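Local coordinates for protein metallophosphoesterase (PDB 3RQZ) that binds a pair of zinc ions and, as a YfcE-family member of the calcineurin-like metallophosphoesterases, probably hydrolyses phosphate esters, at residues A[125-130]-A[149-154]; A[35-40]-A[115-120]; A[145-150]-A[184-189]; A[132-137]-A[160-165]. All coordinates share one frame; numbering follows the deposited sequence.

In the fold
Interactions 1, 2 and 3 cluster at one end of the five-stranded mixed sheet, their centres 8 to 10 Å apart, and all hold zinc ligands. Interaction 2 joins 35-40, beyond a strand of the six-stranded sheet, to the end of strand 113-116. Interaction 3 pairs that strand's neighbour, 145-147, with 184-188. Interaction 1 shares G149 and H150 with interaction 3 and the zinc ion with interaction 2. Along the chain, interaction 2 closes before the others open, while 125-130, 132-137, 145-154, 160-165 and 184-189 interleave. Interaction 4, the helix pair, lies about 14 Å from interactions 1 and 3, centre to centre, away from the metals. Metal-binding loops thus gather at strand ends, with helices flanking the sheet.

Interaction 1. Residues A[125-130]-A[149-154]; sequences WEYIYN and GHTHVP. With ZN (zinc ion), chain D.
The phenol ring of Y127 lies almost flat on the imidazole of H150, an offset stack with planes 8° apart. The overlap is uneven: CE1 of Y127 stands 3.4 Å above the imidazole plane, over its centre, whereas NE2 of H150 falls toward the rim of the phenol. CG of H150 is anti to its backbone N (chi1 -165°), on the side of segment 125-130; from there NE2 donates to W125 O at 2.9 Å. The oxygen lies in the ring plane, but the donor sits above the carbonyl plane. Stack and bond together fix the ring's rotation. H150 also binds the second zinc ion, presumably through ND1. Histidine suits the place because one flat ring can stack, donate from one nitrogen and bind metal with the other. T151 sets CG2 at the edge of the Y127 ring, 4.0 Å from CD1, while its OG1 accepts from V153 N in an ST turn. H152 NE2 binds the other zinc ion at 2.3 Å, with D11, H13 and D37. Segment 125-130 leads from strand 113-116 into helix 131-137, on which E126 and I128 pack, and 149-154 links strands 145-147 and 154-158.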
loop_
_atom_site.group_PDB
_atom_site.type_symbol
_atom_site.label_atom_id
_atom_site.label_comp_id
_atom_site.label_asym_id
_atom_site.label_seq_id
_atom_site.Cartn_x
_atom_site.Cartn_y
_atom_site.Cartn_z
ATOM N N TRP A 125 -4.881 -9.909 5.697
ATOM C CA TRP A 125 -3.802 -10.895 5.861
ATOM C C TRP A 125 -3.278 -11.588 4.624
ATOM O O TRP A 125 -2.080 -11.932 4.569
ATOM C CB TRP A 125 -4.284 -11.980 6.818
ATOM C CG TRP A 125 -4.615 -11.503 8.158
ATOM C CD1 TRP A 125 -5.858 -11.484 8.736
ATOM C CD2 TRP A 125 -3.697 -10.999 9.150
ATOM N NE1 TRP A 125 -5.770 -10.991 10.027
ATOM C CE2 TRP A 125 -4.458 -10.703 10.310
ATOM C CE3 TRP A 125 -2.307 -10.792 9.174
ATOM C CZ2 TRP A 125 -3.878 -10.192 11.485
ATOM C CZ3 TRP A 125 -1.733 -10.283 10.338
ATOM C CH2 TRP A 125 -2.527 -9.988 11.482
ATOM N N GLU A 126 -4.140 -11.836 3.644
ATOM C CA GLU A 126 -3.765 -12.780 2.564
ATOM C C GLU A 126 -3.020 -12.079 1.437
ATOM O O GLU A 126 -3.467 -11.048 0.962
ATOM C CB GLU A 126 -5.001 -13.502 2.005
ATOM C CG GLU A 126 -4.700 -14.512 0.864
ATOM C CD GLU A 126 -5.913 -15.340 0.461
ATOM O OE1 GLU A 126 -6.934 -14.781 0.008
ATOM O OE2 GLU A 126 -5.840 -16.581 0.596
ATOM N N TYR A 127 -1.897 -12.649 1.012
ATOM C CA TYR A 127 -1.137 -12.120 -0.143
ATOM C C TYR A 127 -1.706 -12.682 -1.435
ATOM O O TYR A 127 -2.063 -13.854 -1.500
ATOM C CB TYR A 127 0.345 -12.496 -0.083
ATOM C CG TYR A 127 1.101 -12.031 1.141
ATOM C CD1 TYR A 127 1.667 -10.748 1.191
ATOM C CD2 TYR A 127 1.284 -12.882 2.225
ATOM C CE1 TYR A 127 2.384 -10.319 2.317
ATOM C CE2 TYR A 127 1.992 -12.479 3.349
ATOM C CZ TYR A 127 2.552 -11.198 3.384
ATOM O OH TYR A 127 3.250 -10.788 4.486
ATOM N N ILE A 128 -1.786 -11.858 -2.467
ATOM C CA ILE A 128 -2.111 -12.358 -3.799
ATOM C C ILE A 128 -0.917 -12.133 -4.717
ATOM O O ILE A 128 -0.632 -10.990 -5.096
ATOM C CB ILE A 128 -3.328 -11.643 -4.402
ATOM C CG1 ILE A 128 -4.515 -11.705 -3.431
ATOM C CG2 ILE A 128 -3.607 -12.247 -5.834
ATOM C CD1 ILE A 128 -5.856 -11.084 -3.947
ATOM N N TYR A 129 -0.216 -13.204 -5.073
ATOM C CA TYR A 129 0.946 -13.075 -5.962
ATOM C C TYR A 129 1.041 -14.158 -7.037
ATOM O O TYR A 129 2.059 -14.251 -7.750
ATOM C CB TYR A 129 2.264 -13.004 -5.171
ATOM C CG TYR A 129 2.438 -14.147 -4.190
ATOM C CD1 TYR A 129 2.818 -15.428 -4.631
ATOM C CD2 TYR A 129 2.211 -13.960 -2.832
ATOM C CE1 TYR A 129 2.981 -16.482 -3.739
ATOM C CE2 TYR A 129 2.362 -15.022 -1.918
ATOM C CZ TYR A 129 2.747 -16.272 -2.381
ATOM O OH TYR A 129 2.893 -17.328 -1.510
ATOM N N ASN A 130 0.024 -15.008 -7.132
ATOM C CA ASN A 130 -0.013 -16.012 -8.200
ATOM C C ASN A 130 -1.451 -16.258 -8.702
ATOM O O ASN A 130 -2.424 -15.739 -8.121
ATOM C CB ASN A 130 0.706 -17.323 -7.776
ATOM C CG ASN A 130 0.052 -17.995 -6.551
ATOM O OD1 ASN A 130 -1.111 -17.764 -6.255
ATOM N ND2 ASN A 130 0.824 -18.822 -5.829
ATOM N N GLY A 149 -3.058 -4.544 -1.845
ATOM C CA GLY A 149 -1.638 -4.211 -1.607
ATOM C C GLY A 149 -0.905 -5.401 -1.005
ATOM O O GLY A 149 -1.021 -6.541 -1.525
ATOM N N HIS A 150 -0.124 -5.122 0.049
ATOM C CA HIS A 150 0.414 -6.147 0.984
ATOM C C HIS A 150 1.656 -6.894 0.449
ATOM O O HIS A 150 2.583 -7.201 1.203
ATOM C CB HIS A 150 -0.736 -7.118 1.363
ATOM C CG HIS A 150 -0.488 -8.000 2.552
ATOM N ND1 HIS A 150 0.330 -7.663 3.610
ATOM C CD2 HIS A 150 -1.021 -9.208 2.862
ATOM C CE1 HIS A 150 0.311 -8.638 4.505
ATOM N NE2 HIS A 150 -0.516 -9.579 4.082
ATOM N N THR A 151 1.717 -7.166 -0.843
ATOM C CA THR A 151 2.894 -7.847 -1.374
ATOM C C THR A 151 4.064 -6.889 -1.607
ATOM O O THR A 151 5.213 -7.315 -1.661
ATOM C CB THR A 151 2.569 -8.506 -2.725
ATOM O OG1 THR A 151 2.147 -7.467 -3.621
ATOM C CG2 THR A 151 1.437 -9.527 -2.581
ATOM N N HIS A 152 3.768 -5.600 -1.776
ATOM C CA HIS A 152 4.780 -4.554 -2.091
ATOM C C HIS A 152 5.327 -4.713 -3.511
ATOM O O HIS A 152 6.476 -4.293 -3.848
ATOM C CB HIS A 152 5.939 -4.537 -1.085
ATOM C CG HIS A 152 5.528 -4.304 0.331
ATOM N ND1 HIS A 152 6.442 -4.000 1.319
ATOM C CD2 HIS A 152 4.317 -4.354 0.945
ATOM C CE1 HIS A 152 5.813 -3.871 2.475
ATOM N NE2 HIS A 152 4.528 -4.090 2.279
ATOM N N VAL A 153 4.532 -5.370 -4.345
ATOM C CA VAL A 153 4.908 -5.556 -5.746
ATOM C C VAL A 153 3.712 -5.182 -6.610
ATOM O O VAL A 153 2.614 -5.717 -6.412
ATOM C CB VAL A 153 5.398 -7.005 -6.022
ATOM C CG1 VAL A 153 5.787 -7.207 -7.541
ATOM C CG2 VAL A 153 6.631 -7.373 -5.124
ATOM N N PRO A 154 3.903 -4.257 -7.569
ATOM C CA PRO A 154 2.755 -3.968 -8.416
ATOM C C PRO A 154 2.389 -5.179 -9.277
ATOM O O PRO A 154 3.256 -5.982 -9.634
ATOM C CB PRO A 154 3.207 -2.753 -9.255
ATOM C CG PRO A 154 4.688 -2.848 -9.279
ATOM C CD PRO A 154 5.090 -3.465 -7.944
HETATM ZN ZN ZN D . 3.026 -3.835 3.950
HETATM O O HOH W 1 -2.295 -9.050 -1.879
HETATM O O HOH W 2 4.120 -5.679 5.136
#

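Interaction 2. Residues A[35-40]-A[115-120]; sequences LGDIVG and VVHGSP. With ZN (zinc ion), chain D.
H117 reaches across to L35 with ND1 and to D37 with CE1 and NE2. Its CB lies 3.4 Å from L35 O. CG is anti to the backbone N (chi1 179°), and from there ND1 points at the same carbonyl, donating to L35 O at 2.7 Å with an N-H...O angle of 156°. Further round, CE1 comes 3.3 Å from CG of D37. At the tip, NE2 is 3.1 Å from D37 OD2, the carboxylate turned 57° from the imidazole plane. That same OD2 binds the zinc ion at 2.2 Å, while OD1 takes the backbone N-H of H65, so both carboxylate oxygens are engaged. An alanine in place of H117 would probably leave L35 O without its side-chain donor and open a gap beside the metal-binding D37. G36 suits its place because a side chain would crowd ND1 of H117 and its own backbone. Back along the strand, L35 CD1 packs tightly on V115 CG1 at 3.4 Å. The G-D sequence of G36 and D37 and the histidine H117 belong to the signature motifs of calcineurin-like phosphoesterases, here meeting at a two-zinc site in which D37 binds both ions.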
loop_
_atom_site.group_PDB
_atom_site.type_symbol
_atom_site.label_atom_id
_atom_site.label_comp_id
_atom_site.label_asym_id
_atom_site.label_seq_id
_atom_site.Cartn_x
_atom_site.Cartn_y
_atom_site.Cartn_z
ATOM N N LEU A 35 -4.384 1.902 0.646
ATOM C CA LEU A 35 -4.658 0.508 0.907
ATOM C C LEU A 35 -4.005 -0.011 2.188
ATOM O O LEU A 35 -3.910 -1.217 2.396
ATOM C CB LEU A 35 -4.245 -0.332 -0.323
ATOM C CG LEU A 35 -5.220 -0.396 -1.488
ATOM C CD1 LEU A 35 -5.736 0.982 -1.921
ATOM C CD2 LEU A 35 -4.614 -1.189 -2.725
ATOM N N GLY A 36 -3.590 0.884 3.077
ATOM C CA GLY A 36 -3.160 0.438 4.405
ATOM C C GLY A 36 -1.672 0.214 4.519
ATOM O O GLY A 36 -0.918 0.426 3.541
ATOM N N ASP A 37 -1.245 -0.230 5.711
ATOM C CA ASP A 37 0.169 -0.246 6.079
ATOM C C ASP A 37 0.822 1.138 5.899
ATOM O O ASP A 37 1.860 1.287 5.249
ATOM C CB ASP A 37 0.949 -1.341 5.332
ATOM C CG ASP A 37 0.814 -2.708 5.985
ATOM O OD1 ASP A 37 0.087 -2.857 6.997
ATOM O OD2 ASP A 37 1.423 -3.654 5.482
ATOM N N ILE A 38 0.186 2.137 6.513
ATOM C CA ILE A 38 0.725 3.465 6.651
ATOM C C ILE A 38 1.971 3.489 7.565
ATOM O O ILE A 38 2.850 4.323 7.394
ATOM C CB ILE A 38 -0.356 4.376 7.255
ATOM C CG1 ILE A 38 -1.688 4.208 6.490
ATOM C CG2 ILE A 38 0.074 5.804 7.221
ATOM C CD1 ILE A 38 -2.900 4.979 7.119
ATOM N N VAL A 39 2.020 2.590 8.553
ATOM C CA VAL A 39 3.107 2.592 9.540
ATOM C C VAL A 39 3.806 1.255 9.501
ATOM O O VAL A 39 3.367 0.335 8.790
ATOM C CB VAL A 39 2.594 2.867 11.000
ATOM C CG1 VAL A 39 1.841 4.220 11.098
ATOM C CG2 VAL A 39 1.675 1.710 11.480
ATOM N N GLY A 40 4.869 1.140 10.293
ATOM C CA GLY A 40 5.681 -0.078 10.374
ATOM C C GLY A 40 6.920 0.070 9.520
ATOM O O GLY A 40 6.841 0.623 8.407
ATOM N N VAL A 115 -11.889 -2.485 -2.346
ATOM C CA VAL A 115 -10.515 -2.159 -1.933
ATOM C C VAL A 115 -10.227 -2.802 -0.567
ATOM O O VAL A 115 -11.019 -2.633 0.388
ATOM C CB VAL A 115 -10.301 -0.628 -1.814
ATOM C CG1 VAL A 115 -8.815 -0.343 -1.326
ATOM C CG2 VAL A 115 -10.619 0.081 -3.150
ATOM N N VAL A 116 -9.137 -3.570 -0.502
ATOM C CA VAL A 116 -8.671 -4.244 0.709
ATOM C C VAL A 116 -7.138 -4.173 0.730
ATOM O O VAL A 116 -6.477 -3.886 -0.280
ATOM C CB VAL A 116 -9.076 -5.758 0.754
ATOM C CG1 VAL A 116 -10.613 -5.926 0.945
ATOM C CG2 VAL A 116 -8.610 -6.494 -0.550
ATOM N N HIS A 117 -6.562 -4.434 1.894
ATOM C CA HIS A 117 -5.134 -4.434 1.987
ATOM C C HIS A 117 -4.536 -5.701 1.377
ATOM O O HIS A 117 -3.523 -5.649 0.690
ATOM C CB HIS A 117 -4.714 -4.353 3.459
ATOM C CG HIS A 117 -3.232 -4.372 3.635
ATOM N ND1 HIS A 117 -2.437 -3.333 3.206
ATOM C CD2 HIS A 117 -2.396 -5.302 4.167
ATOM C CE1 HIS A 117 -1.170 -3.621 3.466
ATOM N NE2 HIS A 117 -1.120 -4.807 4.056
ATOM N N GLY A 118 -5.128 -6.838 1.690
ATOM C CA GLY A 118 -4.540 -8.135 1.330
ATOM C C GLY A 118 -5.364 -8.833 0.260
ATOM O O GLY A 118 -4.992 -8.859 -0.914
ATOM N N SER A 119 -6.504 -9.391 0.638
ATOM C CA SER A 119 -7.306 -10.065 -0.355
ATOM C C SER A 119 -8.786 -9.976 -0.006
ATOM O O SER A 119 -9.138 -9.786 1.171
ATOM C CB SER A 119 -6.881 -11.531 -0.483
ATOM O OG SER A 119 -7.607 -12.304 0.456
ATOM N N PRO A 120 -9.676 -10.099 -1.009
ATOM C CA PRO A 120 -11.082 -10.022 -0.586
ATOM C C PRO A 120 -11.570 -11.228 0.238
ATOM O O PRO A 120 -12.587 -11.117 0.958
ATOM C CB PRO A 120 -11.848 -9.844 -1.910
ATOM C CG PRO A 120 -10.912 -10.241 -2.968
ATOM C CD PRO A 120 -9.538 -9.923 -2.468
HETATM ZN ZN ZN D . 3.026 -3.835 3.950
HETATM O O HOH W 2 4.120 -5.679 5.136
#

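Interaction 3. Residues A[145-150]-A[184-189]; sequences LCFVGH and YIINPG
Strands 145-147 and 184-188 run parallel, their axes 4.8 Å apart at closest and 27° out of line, with L145, C146 and F147 beside Y184, I185 and I186. C146 bonds to both neighbours of its partner, its N to Y184 O at 3.0 Å and its O to I186 N at 2.9 Å; V148 N then reaches I186 O. F147 and I186 lie side by side on one face of the sheet, the ring's CD1 3.7 Å from CB of I186. The other face carries C146 and I185, whose CG2 meets CG2 of V148 at 3.9 Å. The beta-branched V148, I185 and I186 suit extended, buried chains. Beyond F147 and I186, CG of N187 is anti to its backbone N (chi1 -169°), which sets it 3.1 Å from V148 O. Its OD1 accepts from G189 N at 2.8 Å, an Asx turn, and ND2 approaches G149 O to 2.9 Å. An alanine in place of N187 would probably leave G189 N without this acceptor and the turn freer to shift. Glycine suits position G189, where phi is positive. The pair is the parallel centre of a sheet in the calcineurin-like phosphoesterase fold; after strand 145-147 the family's G-H-T-H motif brings H150 and H152 to zinc.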
loop_
_atom_site.group_PDB
_atom_site.type_symbol
_atom_site.label_atom_id
_atom_site.label_comp_id
_atom_site.label_asym_id
_atom_site.label_seq_id
_atom_site.Cartn_x
_atom_site.Cartn_y
_atom_site.Cartn_z
ATOM N N LEU A 145 -13.771 -4.434 -10.356
ATOM C CA LEU A 145 -12.351 -4.274 -9.988
ATOM C C LEU A 145 -12.130 -4.521 -8.499
ATOM O O LEU A 145 -13.002 -4.180 -7.696
ATOM C CB LEU A 145 -11.882 -2.857 -10.347
ATOM C CG LEU A 145 -12.018 -2.320 -11.776
ATOM C CD1 LEU A 145 -11.545 -0.882 -11.748
ATOM C CD2 LEU A 145 -11.216 -3.141 -12.801
ATOM N N CYS A 146 -11.006 -5.162 -8.150
ATOM C CA CYS A 146 -10.515 -5.231 -6.749
ATOM C C CYS A 146 -9.072 -4.744 -6.650
ATOM O O CYS A 146 -8.179 -5.248 -7.373
ATOM C CB CYS A 146 -10.598 -6.655 -6.183
ATOM S SG CYS A 146 -10.289 -6.723 -4.372
ATOM N N PHE A 147 -8.852 -3.754 -5.791
ATOM C CA PHE A 147 -7.525 -3.199 -5.540
ATOM C C PHE A 147 -6.985 -3.772 -4.258
ATOM O O PHE A 147 -7.682 -3.785 -3.227
ATOM C CB PHE A 147 -7.562 -1.656 -5.460
ATOM C CG PHE A 147 -7.902 -1.009 -6.775
ATOM C CD1 PHE A 147 -6.909 -0.839 -7.750
ATOM C CD2 PHE A 147 -9.225 -0.663 -7.083
ATOM C CE1 PHE A 147 -7.223 -0.252 -8.995
ATOM C CE2 PHE A 147 -9.547 -0.067 -8.308
ATOM C CZ PHE A 147 -8.555 0.136 -9.270
ATOM N N VAL A 148 -5.747 -4.244 -4.327
ATOM C CA VAL A 148 -5.088 -4.888 -3.192
ATOM C C VAL A 148 -3.647 -4.388 -3.038
ATOM O O VAL A 148 -3.079 -3.867 -3.995
ATOM C CB VAL A 148 -5.086 -6.442 -3.343
ATOM C CG1 VAL A 148 -6.495 -6.994 -3.564
ATOM C CG2 VAL A 148 -4.152 -6.909 -4.497
ATOM N N GLY A 149 -3.058 -4.544 -1.845
ATOM C CA GLY A 149 -1.638 -4.211 -1.607
ATOM C C GLY A 149 -0.905 -5.401 -1.005
ATOM O O GLY A 149 -1.021 -6.541 -1.525
ATOM N N HIS A 150 -0.124 -5.122 0.049
ATOM C CA HIS A 150 0.414 -6.147 0.984
ATOM C C HIS A 150 1.656 -6.894 0.449
ATOM O O HIS A 150 2.583 -7.201 1.203
ATOM C CB HIS A 150 -0.736 -7.118 1.363
ATOM C CG HIS A 150 -0.488 -8.000 2.552
ATOM N ND1 HIS A 150 0.330 -7.663 3.610
ATOM C CD2 HIS A 150 -1.021 -9.208 2.862
ATOM C CE1 HIS A 150 0.311 -8.638 4.505
ATOM N NE2 HIS A 150 -0.516 -9.579 4.082
ATOM N N TYR A 184 -10.707 -7.452 -12.852
ATOM C CA TYR A 184 -9.259 -7.368 -12.581
ATOM C C TYR A 184 -8.970 -7.309 -11.095
ATOM O O TYR A 184 -9.744 -6.697 -10.344
ATOM C CB TYR A 184 -8.654 -6.098 -13.208
ATOM C CG TYR A 184 -8.368 -6.244 -14.676
ATOM C CD1 TYR A 184 -7.178 -6.810 -15.116
ATOM C CD2 TYR A 184 -9.310 -5.839 -15.635
ATOM C CE1 TYR A 184 -6.927 -6.968 -16.499
ATOM C CE2 TYR A 184 -9.073 -6.005 -16.984
ATOM C CZ TYR A 184 -7.874 -6.553 -17.399
ATOM O OH TYR A 184 -7.635 -6.698 -18.736
ATOM N N ILE A 185 -7.838 -7.898 -10.688
ATOM C CA ILE A 185 -7.255 -7.658 -9.352
ATOM C C ILE A 185 -5.991 -6.872 -9.682
ATOM O O ILE A 185 -5.244 -7.287 -10.559
ATOM C CB ILE A 185 -6.941 -8.992 -8.604
ATOM C CG1 ILE A 185 -8.234 -9.713 -8.180
ATOM C CG2 ILE A 185 -6.033 -8.752 -7.384
ATOM C CD1 ILE A 185 -8.002 -11.112 -7.550
ATOM N N ILE A 186 -5.779 -5.739 -9.007
ATOM C CA ILE A 186 -4.750 -4.751 -9.339
ATOM C C ILE A 186 -4.069 -4.316 -8.060
ATOM O O ILE A 186 -4.758 -3.990 -7.098
ATOM C CB ILE A 186 -5.401 -3.446 -9.956
ATOM C CG1 ILE A 186 -6.192 -3.733 -11.244
ATOM C CG2 ILE A 186 -4.354 -2.339 -10.198
ATOM C CD1 ILE A 186 -5.365 -4.260 -12.309
ATOM N N ASN A 187 -2.723 -4.299 -8.061
ATOM C CA ASN A 187 -1.897 -3.905 -6.915
ATOM C C ASN A 187 -1.000 -2.738 -7.363
ATOM O O ASN A 187 -0.280 -2.848 -8.364
ATOM C CB ASN A 187 -1.044 -5.129 -6.434
ATOM C CG ASN A 187 -0.355 -4.908 -5.093
ATOM O OD1 ASN A 187 0.136 -3.802 -4.789
ATOM N ND2 ASN A 187 -0.256 -5.989 -4.292
ATOM N N PRO A 188 -1.073 -1.588 -6.664
ATOM C CA PRO A 188 -0.231 -0.441 -7.026
ATOM C C PRO A 188 1.239 -0.561 -6.585
ATOM O O PRO A 188 2.028 0.366 -6.837
ATOM C CB PRO A 188 -0.903 0.707 -6.272
ATOM C CG PRO A 188 -1.385 0.029 -4.988
ATOM C CD PRO A 188 -1.960 -1.274 -5.526
ATOM N N GLY A 189 1.600 -1.675 -5.940
ATOM C CA GLY A 189 2.955 -1.830 -5.348
ATOM C C GLY A 189 3.037 -1.027 -4.049
ATOM O O GLY A 189 2.013 -0.540 -3.544
#

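Interaction 4. Residues A[132-137]-A[160-165]; sequences RIAALN and DEALSN
A134 and A135 of helix 131-137 meet A162 of helix 159-163 in a small alanine-based helix-to-helix contact at the periphery of the fold, about 22 Å from the chain centre. The backbones come close because the side chains are short: the CA atoms of A135 and A162 are 4.9 Å apart. CB of A134 and CB of A162 touch at 3.8 Å, each methyl directed at the opposite helix. A135 presses from beside them, its CB 3.6 Å from A162 O. Alanine suits all three places, since a longer side chain would have to fit between backbones this near. At the more exposed margin L163 extends CD2 to within 4.3 Å of A135 CB. Both helices rest on the five-stranded sheet of the calcineurin-like fold, where A134 and A162 each touch I157 of strand 154-158; A162 also meets F138. Helix 159-163 ends at this contact in a Schellman motif. V166 N bonds to E161 O and N165 N to A162 O, with N165 as the C-prime residue at positive phi, a conformation asparagine adopts more readily than most residues other than glycine. S164 adds a side-chain bond, OG to D160 O at 2.9 Å, and its own N reaches that oxygen from the opposite face of the carbonyl plane. CG of N165 is anti to its backbone N (chi1 -164°), on the side of helix 131-137, where a water accepts from R132 N at 3.1 Å and donates weakly to N165 OD1. On helix 131-137, N137 ND2 turns back to I133 O at 3.0 Å and also donates to OE1 of E126.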
loop_
_atom_site.group_PDB
_atom_site.type_symbol
_atom_site.label_atom_id
_atom_site.label_comp_id
_atom_site.label_asym_id
_atom_site.label_seq_id
_atom_site.Cartn_x
_atom_site.Cartn_y
_atom_site.Cartn_z
ATOM N N ARG A 132 -3.302 -19.074 -8.762
ATOM C CA ARG A 132 -4.015 -19.956 -7.826
ATOM C C ARG A 132 -4.834 -19.162 -6.805
ATOM O O ARG A 132 -6.046 -19.360 -6.658
ATOM C CB ARG A 132 -2.989 -20.847 -7.100
ATOM C CG ARG A 132 -3.566 -22.053 -6.374
ATOM C CD ARG A 132 -2.432 -22.941 -5.868
ATOM N NE ARG A 132 -1.274 -22.841 -6.758
ATOM C CZ ARG A 132 -0.118 -22.284 -6.425
ATOM N NH1 ARG A 132 0.064 -21.810 -5.206
ATOM N NH2 ARG A 132 0.870 -22.224 -7.308
ATOM N N ILE A 133 -4.158 -18.250 -6.120
ATOM C CA ILE A 133 -4.762 -17.436 -5.074
ATOM C C ILE A 133 -5.653 -16.378 -5.730
ATOM O O ILE A 133 -6.740 -16.122 -5.244
ATOM C CB ILE A 133 -3.721 -16.881 -4.040
ATOM C CG1 ILE A 133 -2.957 -18.030 -3.343
ATOM C CG2 ILE A 133 -4.375 -15.939 -3.020
ATOM C CD1 ILE A 133 -3.888 -19.050 -2.502
ATOM N N ALA A 134 -5.235 -15.832 -6.867
ATOM C CA ALA A 134 -6.089 -14.843 -7.573
ATOM C C ALA A 134 -7.426 -15.478 -7.924
ATOM O O ALA A 134 -8.500 -14.893 -7.698
ATOM C CB ALA A 134 -5.395 -14.320 -8.848
ATOM N N ALA A 135 -7.344 -16.704 -8.437
ATOM C CA ALA A 135 -8.512 -17.484 -8.832
ATOM C C ALA A 135 -9.489 -17.695 -7.680
ATOM O O ALA A 135 -10.706 -17.578 -7.852
ATOM C CB ALA A 135 -8.053 -18.854 -9.459
ATOM N N LEU A 136 -8.956 -17.965 -6.495
ATOM C CA LEU A 136 -9.791 -18.161 -5.312
ATOM C C LEU A 136 -10.445 -16.844 -4.855
ATOM O O LEU A 136 -11.406 -16.847 -4.084
ATOM C CB LEU A 136 -8.958 -18.818 -4.186
ATOM C CG LEU A 136 -8.532 -20.285 -4.414
ATOM C CD1 LEU A 136 -7.288 -20.672 -3.593
ATOM C CD2 LEU A 136 -9.676 -21.301 -4.178
ATOM N N ASN A 137 -9.929 -15.720 -5.346
ATOM C CA ASN A 137 -10.353 -14.396 -4.873
ATOM C C ASN A 137 -11.352 -13.667 -5.749
ATOM O O ASN A 137 -12.093 -12.796 -5.263
ATOM C CB ASN A 137 -9.134 -13.520 -4.542
ATOM C CG ASN A 137 -8.695 -13.683 -3.114
ATOM O OD1 ASN A 137 -9.349 -13.176 -2.208
ATOM N ND2 ASN A 137 -7.587 -14.389 -2.892
ATOM N N ASP A 160 -10.267 -14.182 -16.331
ATOM C CA ASP A 160 -10.094 -15.348 -17.201
ATOM C C ASP A 160 -8.676 -15.935 -17.144
ATOM O O ASP A 160 -8.518 -17.148 -17.216
ATOM C CB ASP A 160 -10.513 -15.059 -18.650
ATOM C CG ASP A 160 -9.704 -13.941 -19.302
ATOM O OD1 ASP A 160 -8.886 -13.272 -18.645
ATOM O OD2 ASP A 160 -9.911 -13.727 -20.502
ATOM N N GLU A 161 -7.667 -15.074 -16.995
ATOM C CA GLU A 161 -6.279 -15.505 -16.865
ATOM C C GLU A 161 -6.123 -16.282 -15.566
ATOM O O GLU A 161 -5.564 -17.380 -15.567
ATOM C CB GLU A 161 -5.304 -14.301 -16.822
ATOM C CG GLU A 161 -5.053 -13.561 -18.171
ATOM C CD GLU A 161 -4.289 -12.234 -17.987
ATOM O OE1 GLU A 161 -4.471 -11.527 -16.956
ATOM O OE2 GLU A 161 -3.489 -11.888 -18.885
ATOM N N ALA A 162 -6.607 -15.698 -14.457
ATOM C CA ALA A 162 -6.490 -16.334 -13.155
ATOM C C ALA A 162 -7.143 -17.711 -13.203
ATOM O O ALA A 162 -6.581 -18.679 -12.703
ATOM C CB ALA A 162 -7.135 -15.464 -12.042
ATOM N N LEU A 163 -8.328 -17.787 -13.808
ATOM C CA LEU A 163 -9.087 -19.049 -13.836
ATOM C C LEU A 163 -8.448 -20.108 -14.734
ATOM O O LEU A 163 -8.664 -21.306 -14.528
ATOM C CB LEU A 163 -10.551 -18.824 -14.223
ATOM C CG LEU A 163 -11.449 -18.031 -13.253
ATOM C CD1 LEU A 163 -12.833 -17.801 -13.879
ATOM C CD2 LEU A 163 -11.580 -18.669 -11.855
ATOM N N SER A 164 -7.668 -19.673 -15.725
ATOM C CA SER A 164 -6.924 -20.590 -16.590
ATOM C C SER A 164 -5.487 -20.741 -16.132
ATOM O O SER A 164 -4.648 -21.233 -16.886
ATOM C CB SER A 164 -6.935 -20.101 -18.042
ATOM O OG SER A 164 -8.255 -19.784 -18.427
ATOM N N ASN A 165 -5.206 -20.294 -14.909
ATOM C CA ASN A 165 -3.884 -20.403 -14.293
ATOM C C ASN A 165 -2.735 -19.681 -15.039
ATOM O O ASN A 165 -1.565 -20.091 -14.974
ATOM C CB ASN A 165 -3.555 -21.879 -14.030
ATOM C CG ASN A 165 -2.407 -22.057 -13.074
ATOM O OD1 ASN A 165 -2.474 -21.650 -11.905
ATOM N ND2 ASN A 165 -1.334 -22.654 -13.566
HETATM O O HOH W 3 -0.515 -20.308 -9.407
#